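Local coordinates for protein SYE1 (Shewanella oneidensis, PDB 4AWT) that binds FMN and, as a member of the old yellow enzyme family, probably reduces activated carbon-carbon double bonds with electrons from NADH or NADPH, at residues Ala227-Asn241 and Ile264-Pro278. The protein carries 1 engineered substitution. Numbering follows the deposited sequence. Where two conformers were deposited one is given.
Sequences AERVGVRLAPLTTLN and IVYLHIAEVDWDDAP. With BOG (octyl beta-D-glucopyranoside), chain D; FMN (flavin mononucleotide), chain B.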
loop_
_atom_site.group_PDB
_atom_site.type_symbol
_atom_site.label_atom_id
_atom_site.label_comp_id
_atom_site.label_asym_id
_atom_site.label_seq_id
_atom_site.Cartn_x
_atom_site.Cartn_y
_atom_site.Cartn_z
ATOM N N ALA A 227 8.341 10.134 12.635
ATOM C CA ALA A 227 8.955 9.412 11.514
ATOM C C ALA A 227 9.054 7.931 11.780
ATOM O O ALA A 227 8.991 7.135 10.830
ATOM C CB ALA A 227 10.337 10.014 11.269
ATOM N N GLU A 228 9.206 7.525 13.027
ATOM C CA GLU A 228 9.319 6.115 13.385
ATOM C C GLU A 228 8.035 5.342 13.142
ATOM O O GLU A 228 8.047 4.108 13.229
ATOM C CB GLU A 228 9.789 5.940 14.828
ATOM C CG GLU A 228 8.801 6.251 15.924
ATOM C CD GLU A 228 8.376 7.673 16.190
ATOM O OE1 GLU A 228 8.941 8.699 15.697
ATOM O OE2 GLU A 228 7.376 7.835 16.945
ATOM N N ARG A 229 6.944 6.032 12.839
ATOM C CA ARG A 229 5.640 5.428 12.569
ATOM C C ARG A 229 5.191 5.650 11.122
ATOM O O ARG A 229 4.027 5.383 10.822
ATOM C CB ARG A 229 4.611 5.927 13.563
ATOM C CG ARG A 229 4.919 5.477 14.984
ATOM C CD ARG A 229 3.751 5.630 15.934
ATOM N NE ARG A 229 3.434 6.948 16.198
ATOM C CZ ARG A 229 2.562 7.321 17.122
ATOM N NH1 ARG A 229 1.885 6.464 17.839
ATOM N NH2 ARG A 229 2.380 8.668 17.276
ATOM N N VAL A 230 6.088 6.097 10.245
ATOM C CA VAL A 230 5.735 6.395 8.865
ATOM C C VAL A 230 6.603 5.553 7.935
ATOM O O VAL A 230 7.819 5.697 7.900
ATOM C CB VAL A 230 5.910 7.871 8.535
ATOM C CG1 VAL A 230 5.695 8.149 7.051
ATOM C CG2 VAL A 230 4.958 8.728 9.376
ATOM N N GLY A 231 5.938 4.712 7.122
ATOM C CA GLY A 231 6.568 4.045 5.986
ATOM C C GLY A 231 5.986 4.611 4.708
ATOM O O GLY A 231 4.921 5.237 4.720
ATOM N N VAL A 232 6.668 4.369 3.579
ATOM C CA VAL A 232 6.212 4.828 2.293
ATOM C C VAL A 232 6.390 3.704 1.278
ATOM O O VAL A 232 7.435 3.054 1.279
ATOM C CB VAL A 232 6.953 6.087 1.827
ATOM C CG1 VAL A 232 6.534 6.519 0.428
ATOM C CG2 VAL A 232 6.755 7.225 2.821
ATOM N N ARG A 233 5.415 3.534 0.389
ATOM C CA ARG A 233 5.483 2.572 -0.697
ATOM C C ARG A 233 5.672 3.304 -2.022
ATOM O O ARG A 233 4.949 4.252 -2.331
ATOM C CB ARG A 233 4.226 1.708 -0.746
ATOM C CG ARG A 233 4.493 0.388 -1.461
ATOM C CD ARG A 233 3.351 -0.601 -1.377
ATOM N NE ARG A 233 3.863 -1.946 -1.605
ATOM C CZ ARG A 233 3.182 -3.010 -2.000
ATOM N NH1 ARG A 233 1.966 -2.925 -2.449
ATOM N NH2 ARG A 233 3.797 -4.197 -2.000
ATOM N N LEU A 234 6.648 2.816 -2.815
ATOM C CA LEU A 234 6.977 3.326 -4.138
ATOM C C LEU A 234 6.979 2.189 -5.153
ATOM O O LEU A 234 7.231 1.031 -4.797
ATOM C CB LEU A 234 8.356 4.018 -4.179
ATOM C CG LEU A 234 8.499 5.239 -3.279
ATOM C CD1 LEU A 234 9.936 5.752 -3.390
ATOM C CD2 LEU A 234 7.512 6.355 -3.620
ATOM N N ALA A 235 6.760 2.535 -6.417
ATOM C CA ALA A 235 6.801 1.603 -7.534
ATOM C C ALA A 235 7.632 2.199 -8.651
ATOM O O ALA A 235 7.109 2.824 -9.579
ATOM C CB ALA A 235 5.426 1.280 -8.019
ATOM N N PRO A 236 8.954 2.053 -8.603
ATOM C CA PRO A 236 9.798 2.745 -9.582
ATOM C C PRO A 236 9.561 2.315 -11.015
ATOM O O PRO A 236 9.679 3.169 -11.915
ATOM C CB PRO A 236 11.218 2.401 -9.127
ATOM C CG PRO A 236 11.102 2.139 -7.644
ATOM C CD PRO A 236 9.748 1.431 -7.520
ATOM N N LEU A 237 9.323 1.021 -11.263
ATOM C CA LEU A 237 9.434 0.505 -12.597
ATOM C C LEU A 237 8.141 -0.098 -13.141
ATOM O O LEU A 237 8.004 -0.240 -14.377
ATOM C CB LEU A 237 10.530 -0.548 -12.711
ATOM C CG LEU A 237 11.926 -0.032 -12.415
ATOM C CD1 LEU A 237 12.901 -1.199 -12.522
ATOM C CD2 LEU A 237 12.356 1.070 -13.350
ATOM N N THR A 238 7.195 -0.479 -12.321
ATOM C CA THR A 238 5.907 -0.938 -12.830
ATOM C C THR A 238 5.119 0.268 -13.357
ATOM O O THR A 238 5.326 1.394 -12.953
ATOM C CB THR A 238 5.120 -1.708 -11.774
ATOM O OG1 THR A 238 4.959 -0.831 -10.648
ATOM C CG2 THR A 238 5.807 -2.993 -11.361
ATOM N N THR A 239 4.261 -0.033 -14.313
ATOM C CA THR A 239 3.511 0.977 -15.069
ATOM C C THR A 239 2.082 0.556 -15.321
ATOM O O THR A 239 1.335 1.233 -16.062
ATOM C CB THR A 239 4.214 1.269 -16.412
ATOM O OG1 THR A 239 4.198 0.045 -17.186
ATOM C CG2 THR A 239 5.613 1.797 -16.229
ATOM N N LEU A 240 1.632 -0.549 -14.721
ATOM C CA LEU A 240 0.361 -1.130 -15.061
ATOM C C LEU A 240 -0.803 -0.171 -14.949
ATOM O O LEU A 240 -1.721 -0.195 -15.776
ATOM C CB LEU A 240 0.123 -2.349 -14.112
ATOM C CG LEU A 240 -1.111 -3.152 -14.413
ATOM C CD1 LEU A 240 -1.009 -3.844 -15.753
ATOM C CD2 LEU A 240 -1.305 -4.139 -13.272
ATOM N N ASN A 241 -0.851 0.634 -13.889
ATOM C CA ASN A 241 -1.953 1.554 -13.679
ATOM C C ASN A 241 -1.768 2.910 -14.325
ATOM O O ASN A 241 -2.541 3.829 -14.079
ATOM C CB ASN A 241 -2.278 1.667 -12.190
ATOM C CG ASN A 241 -2.876 0.407 -11.687
ATOM O OD1 ASN A 241 -3.448 -0.381 -12.459
ATOM N ND2 ASN A 241 -2.743 0.213 -10.389
ATOM N N ILE A 264 12.006 8.363 7.492
ATOM C CA ILE A 264 10.878 7.453 7.541
ATOM C C ILE A 264 11.396 6.060 7.985
ATOM O O ILE A 264 12.526 5.679 7.700
ATOM C CB ILE A 264 10.108 7.361 6.234
ATOM C CG1 ILE A 264 10.884 6.758 5.087
ATOM C CG2 ILE A 264 9.520 8.750 5.861
ATOM C CD1 ILE A 264 10.066 6.423 3.870
ATOM N N VAL A 265 10.544 5.319 8.671
ATOM C CA VAL A 265 10.974 4.085 9.307
ATOM C C VAL A 265 11.196 2.955 8.317
ATOM O O VAL A 265 12.056 2.085 8.552
ATOM C CB VAL A 265 10.003 3.690 10.440
ATOM C CG1 VAL A 265 8.715 3.055 9.943
ATOM C CG2 VAL A 265 10.675 2.802 11.440
ATOM N N TYR A 266 10.457 2.924 7.226
ATOM C CA TYR A 266 10.704 1.941 6.163
ATOM C C TYR A 266 10.348 2.532 4.834
ATOM O O TYR A 266 9.470 3.417 4.711
ATOM C CB TYR A 266 9.984 0.632 6.421
ATOM C CG TYR A 266 8.490 0.527 6.240
ATOM C CD1 TYR A 266 7.893 0.569 4.985
ATOM C CD2 TYR A 266 7.664 0.285 7.311
ATOM C CE1 TYR A 266 6.546 0.419 4.808
ATOM C CE2 TYR A 266 6.318 0.042 7.163
ATOM C CZ TYR A 266 5.739 0.103 5.917
ATOM O OH TYR A 266 4.419 -0.171 5.776
ATOM N N LEU A 267 10.951 1.954 3.811
ATOM C CA LEU A 267 10.639 2.193 2.399
ATOM C C LEU A 267 10.271 0.835 1.826
ATOM O O LEU A 267 11.026 -0.126 1.967
ATOM C CB LEU A 267 11.838 2.792 1.664
ATOM C CG LEU A 267 11.668 2.999 0.183
ATOM C CD1 LEU A 267 10.511 3.886 -0.153
ATOM C CD2 LEU A 267 12.961 3.563 -0.415
ATOM N N HIS A 268 9.114 0.774 1.179
ATOM C CA HIS A 268 8.544 -0.452 0.635
ATOM C C HIS A 268 8.459 -0.314 -0.882
ATOM O O HIS A 268 7.812 0.599 -1.379
ATOM C CB HIS A 268 7.187 -0.651 1.291
ATOM C CG HIS A 268 6.452 -1.912 0.961
ATOM N ND1 HIS A 268 5.253 -2.199 1.568
ATOM C CD2 HIS A 268 6.711 -2.981 0.167
ATOM C CE1 HIS A 268 4.873 -3.393 1.140
ATOM N NE2 HIS A 268 5.705 -3.919 0.276
ATOM N N ILE A 269 9.155 -1.196 -1.579
ATOM C CA ILE A 269 9.197 -1.200 -3.029
ATOM C C ILE A 269 8.241 -2.275 -3.550
ATOM O O ILE A 269 8.419 -3.475 -3.242
ATOM C CB ILE A 269 10.611 -1.427 -3.555
ATOM C CG1 ILE A 269 11.591 -0.402 -3.002
ATOM C CG2 ILE A 269 10.613 -1.485 -5.072
ATOM C CD1 ILE A 269 11.292 1.036 -3.341
ATOM N N ALA A 270 7.252 -1.849 -4.328
ATOM C CA ALA A 270 6.332 -2.755 -4.996
ATOM C C ALA A 270 6.961 -3.111 -6.345
ATOM O O ALA A 270 6.932 -2.338 -7.310
ATOM C CB ALA A 270 4.989 -2.099 -5.183
ATOM N N GLU A 271 7.648 -4.247 -6.369
ATOM C CA GLU A 271 8.473 -4.670 -7.475
ATOM C C GLU A 271 7.719 -5.302 -8.624
ATOM O O GLU A 271 8.211 -5.334 -9.762
ATOM C CB GLU A 271 9.557 -5.631 -6.895
ATOM C CG GLU A 271 10.608 -6.106 -7.831
ATOM C CD GLU A 271 11.706 -6.870 -7.138
ATOM O OE1 GLU A 271 11.675 -6.947 -5.875
ATOM O OE2 GLU A 271 12.584 -7.388 -7.840
ATOM N N VAL A 272 6.546 -5.848 -8.337
ATOM C CA VAL A 272 5.635 -6.447 -9.311
ATOM C C VAL A 272 4.253 -5.930 -9.011
ATOM O O VAL A 272 3.903 -5.811 -7.821
ATOM C CB VAL A 272 5.647 -7.981 -9.215
ATOM C CG1 VAL A 272 4.613 -8.603 -10.151
ATOM C CG2 VAL A 272 7.034 -8.546 -9.473
ATOM N N ASP A 273 3.463 -5.652 -10.043
ATOM C CA ASP A 273 2.052 -5.411 -9.811
ATOM C C ASP A 273 1.302 -6.294 -10.806
ATOM O O ASP A 273 1.413 -6.180 -12.023
ATOM C CB ASP A 273 1.701 -3.942 -9.970
ATOM C CG ASP A 273 0.437 -3.529 -9.282
ATOM O OD1 ASP A 273 0.161 -4.019 -8.176
ATOM O OD2 ASP A 273 -0.265 -2.643 -9.852
ATOM N N TRP A 274 0.640 -7.297 -10.225
ATOM C CA TRP A 274 -0.057 -8.350 -10.975
ATOM C C TRP A 274 0.949 -9.096 -11.855
ATOM O O TRP A 274 1.800 -9.822 -11.317
ATOM C CB TRP A 274 -1.268 -7.825 -11.690
ATOM C CG TRP A 274 -2.287 -7.358 -10.711
ATOM C CD1 TRP A 274 -2.568 -6.078 -10.374
ATOM C CD2 TRP A 274 -3.125 -8.182 -9.920
ATOM N NE1 TRP A 274 -3.548 -6.052 -9.431
ATOM C CE2 TRP A 274 -3.911 -7.321 -9.136
ATOM C CE3 TRP A 274 -3.320 -9.546 -9.776
ATOM C CZ2 TRP A 274 -4.867 -7.779 -8.237
ATOM C CZ3 TRP A 274 -4.301 -9.978 -8.869
ATOM C CH2 TRP A 274 -5.038 -9.083 -8.132
ATOM N N ASP A 275 0.821 -8.951 -13.184
ATOM C CA ASP A 275 1.669 -9.568 -14.197
ATOM C C ASP A 275 2.762 -8.615 -14.681
ATOM O O ASP A 275 3.558 -8.993 -15.573
ATOM C CB ASP A 275 0.845 -10.018 -15.421
ATOM C CG ASP A 275 -0.112 -8.993 -16.006
ATOM O OD1 ASP A 275 -0.435 -7.942 -15.368
ATOM O OD2 ASP A 275 -0.578 -9.302 -17.160
ATOM N N ASP A 276 2.808 -7.393 -14.204
ATOM C CA ASP A 276 3.788 -6.378 -14.599
ATOM C C ASP A 276 5.016 -6.559 -13.719
ATOM O O ASP A 276 5.013 -6.122 -12.557
ATOM C CB ASP A 276 3.202 -4.995 -14.484
ATOM C CG ASP A 276 4.090 -3.850 -14.897
ATOM O OD1 ASP A 276 5.206 -4.082 -15.435
ATOM O OD2 ASP A 276 3.649 -2.716 -14.654
ATOM N N ALA A 277 5.990 -7.279 -14.236
ATOM C CA ALA A 277 7.171 -7.729 -13.502
ATOM C C ALA A 277 8.424 -7.288 -14.250
ATOM O O ALA A 277 9.144 -8.089 -14.822
ATOM C CB ALA A 277 7.129 -9.238 -13.272
ATOM N N PRO A 278 8.684 -5.976 -14.289
ATOM C CA PRO A 278 9.805 -5.465 -15.063
ATOM C C PRO A 278 11.123 -5.885 -14.443
ATOM O O PRO A 278 11.255 -6.026 -13.244
ATOM C CB PRO A 278 9.604 -3.939 -15.018
ATOM C CG PRO A 278 8.870 -3.708 -13.720
ATOM C CD PRO A 278 7.976 -4.889 -13.569
HETATM C C1 BOG D . -6.483 -3.959 -8.245
HETATM O O1 BOG D . -6.948 -5.135 -8.847
HETATM C C2 BOG D . -6.791 -3.907 -6.781
HETATM O O2 BOG D . -8.181 -3.853 -6.543
HETATM C C3 BOG D . -6.186 -2.672 -6.095
HETATM O O3 BOG D . -6.297 -2.781 -4.703
HETATM C C4 BOG D . -4.683 -2.653 -6.410
HETATM O O4 BOG D . -4.131 -1.502 -5.866
HETATM C C5 BOG D . -4.407 -2.750 -7.906
HETATM O O5 BOG D . -5.019 -3.947 -8.347
HETATM C C6 BOG D . -2.931 -2.777 -8.210
HETATM O O6 BOG D . -2.832 -2.775 -9.623
HETATM C "C1'" BOG D . -7.209 -5.029 -10.226
HETATM C "C2'" BOG D . -7.882 -6.247 -10.853
HETATM C "C3'" BOG D . -7.258 -7.555 -10.476
HETATM C "C4'" BOG D . -7.538 -8.820 -11.280
HETATM C "C5'" BOG D . -8.164 -9.845 -10.330
HETATM C "C6'" BOG D . -9.634 -10.079 -10.684
HETATM C "C7'" BOG D . -10.257 -11.088 -9.702
HETATM C "C8'" BOG D . -11.463 -11.681 -10.421
HETATM N N1 FMN B . -0.897 -2.994 -3.124
HETATM C C2 FMN B . -1.069 -1.903 -2.388
HETATM O O2 FMN B . -0.127 -1.099 -2.158
HETATM N N3 FMN B . -2.313 -1.619 -1.842
HETATM C C4 FMN B . -3.420 -2.432 -2.025
HETATM O O4 FMN B . -4.482 -2.155 -1.408
HETATM C C4A FMN B . -3.249 -3.510 -2.890
HETATM N N5 FMN B . -4.328 -4.332 -3.213
HETATM C C5A FMN B . -4.032 -5.625 -3.723
HETATM C C6 FMN B . -5.026 -6.568 -3.808
HETATM C C7 FMN B . -4.772 -7.878 -4.283
HETATM C C7M FMN B . -5.888 -8.893 -4.229
HETATM C C8 FMN B . -3.514 -8.174 -4.712
HETATM C C8M FMN B . -3.147 -9.560 -5.204
HETATM C C9 FMN B . -2.489 -7.209 -4.642
HETATM C C9A FMN B . -2.731 -5.930 -4.138
HETATM N N10 FMN B . -1.696 -4.981 -4.009
HETATM C C10 FMN B . -1.942 -3.804 -3.329
HETATM C "C1'" FMN B . -0.331 -5.349 -4.395
HETATM C "C2'" FMN B . 0.366 -6.271 -3.378
HETATM O "O2'" FMN B . 0.654 -5.571 -2.180
HETATM C "C3'" FMN B . 1.689 -6.807 -3.889
HETATM O "O3'" FMN B . 2.655 -5.778 -4.048
HETATM C "C4'" FMN B . 1.602 -7.612 -5.198
HETATM O "O4'" FMN B . 0.515 -8.525 -5.183
HETATM C "C5'" FMN B . 2.912 -8.288 -5.553
HETATM O "O5'" FMN B . 3.293 -9.252 -4.557
HETATM P P FMN B . 2.992 -10.819 -4.809
HETATM O O1P FMN B . 1.492 -10.978 -4.774
HETATM O O2P FMN B . 3.571 -11.180 -6.159
HETATM O O3P FMN B . 3.684 -11.488 -3.647
HETATM O O HOH W 1 8.559 -1.105 -9.430
HETATM O O HOH W 2 6.294 -1.792 -16.316
HETATM O O HOH W 3 4.330 -2.244 -8.493
HETATM O O HOH W 4 0.647 0.035 -11.462
#
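R233 and H268 lie side by side on neighbouring parallel strands, 230-234 and 266-270, the fifth and sixth of the FMN-binding TIM barrel; helix 248-261 makes the crossover between them. V232 O accepts H268 N, and H268 O accepts L234 N at 2.9 Å, which fixes the register beneath the pair.

The arginine is worth following outward. Its CB and then CG pass H268 O, CG at 3.3 Å. With CG anti to the backbone N (chi1 -157°) and the chain extended as far as NE, the side chain runs along the imidazole: CD makes a CH-pi contact with the H268 ring, and NE sits over the centre of that face, 3.2 Å above its plane. E179 takes H268 ND1 in a hydrogen bond and so helps set the ring's rotation. A270 CB covers one face of the guanidinium, whose plane is turned 53° from the imidazole. At the tip NH1 gives hydrogen bonds to FMN O2 at 2.8 Å and to the ribityl O2', while NH2 reaches O3'; this probably stabilises negative charge at the N1–C2=O2 end of the reduced flavin.

Closer to the start of the strands, G231 CA rests over the centre of the Y266 ring. Past their C-terminal ends the loops stay joined: L240 CD2 meets the edge of the W274 ring, and W274 NE1 donates to the bound octyl glucoside. D276, in the type II' turn 273-276, receives the amide N of T239 on the syn lone pair of OD2, 2.8 Å away and nearly straight at 169°.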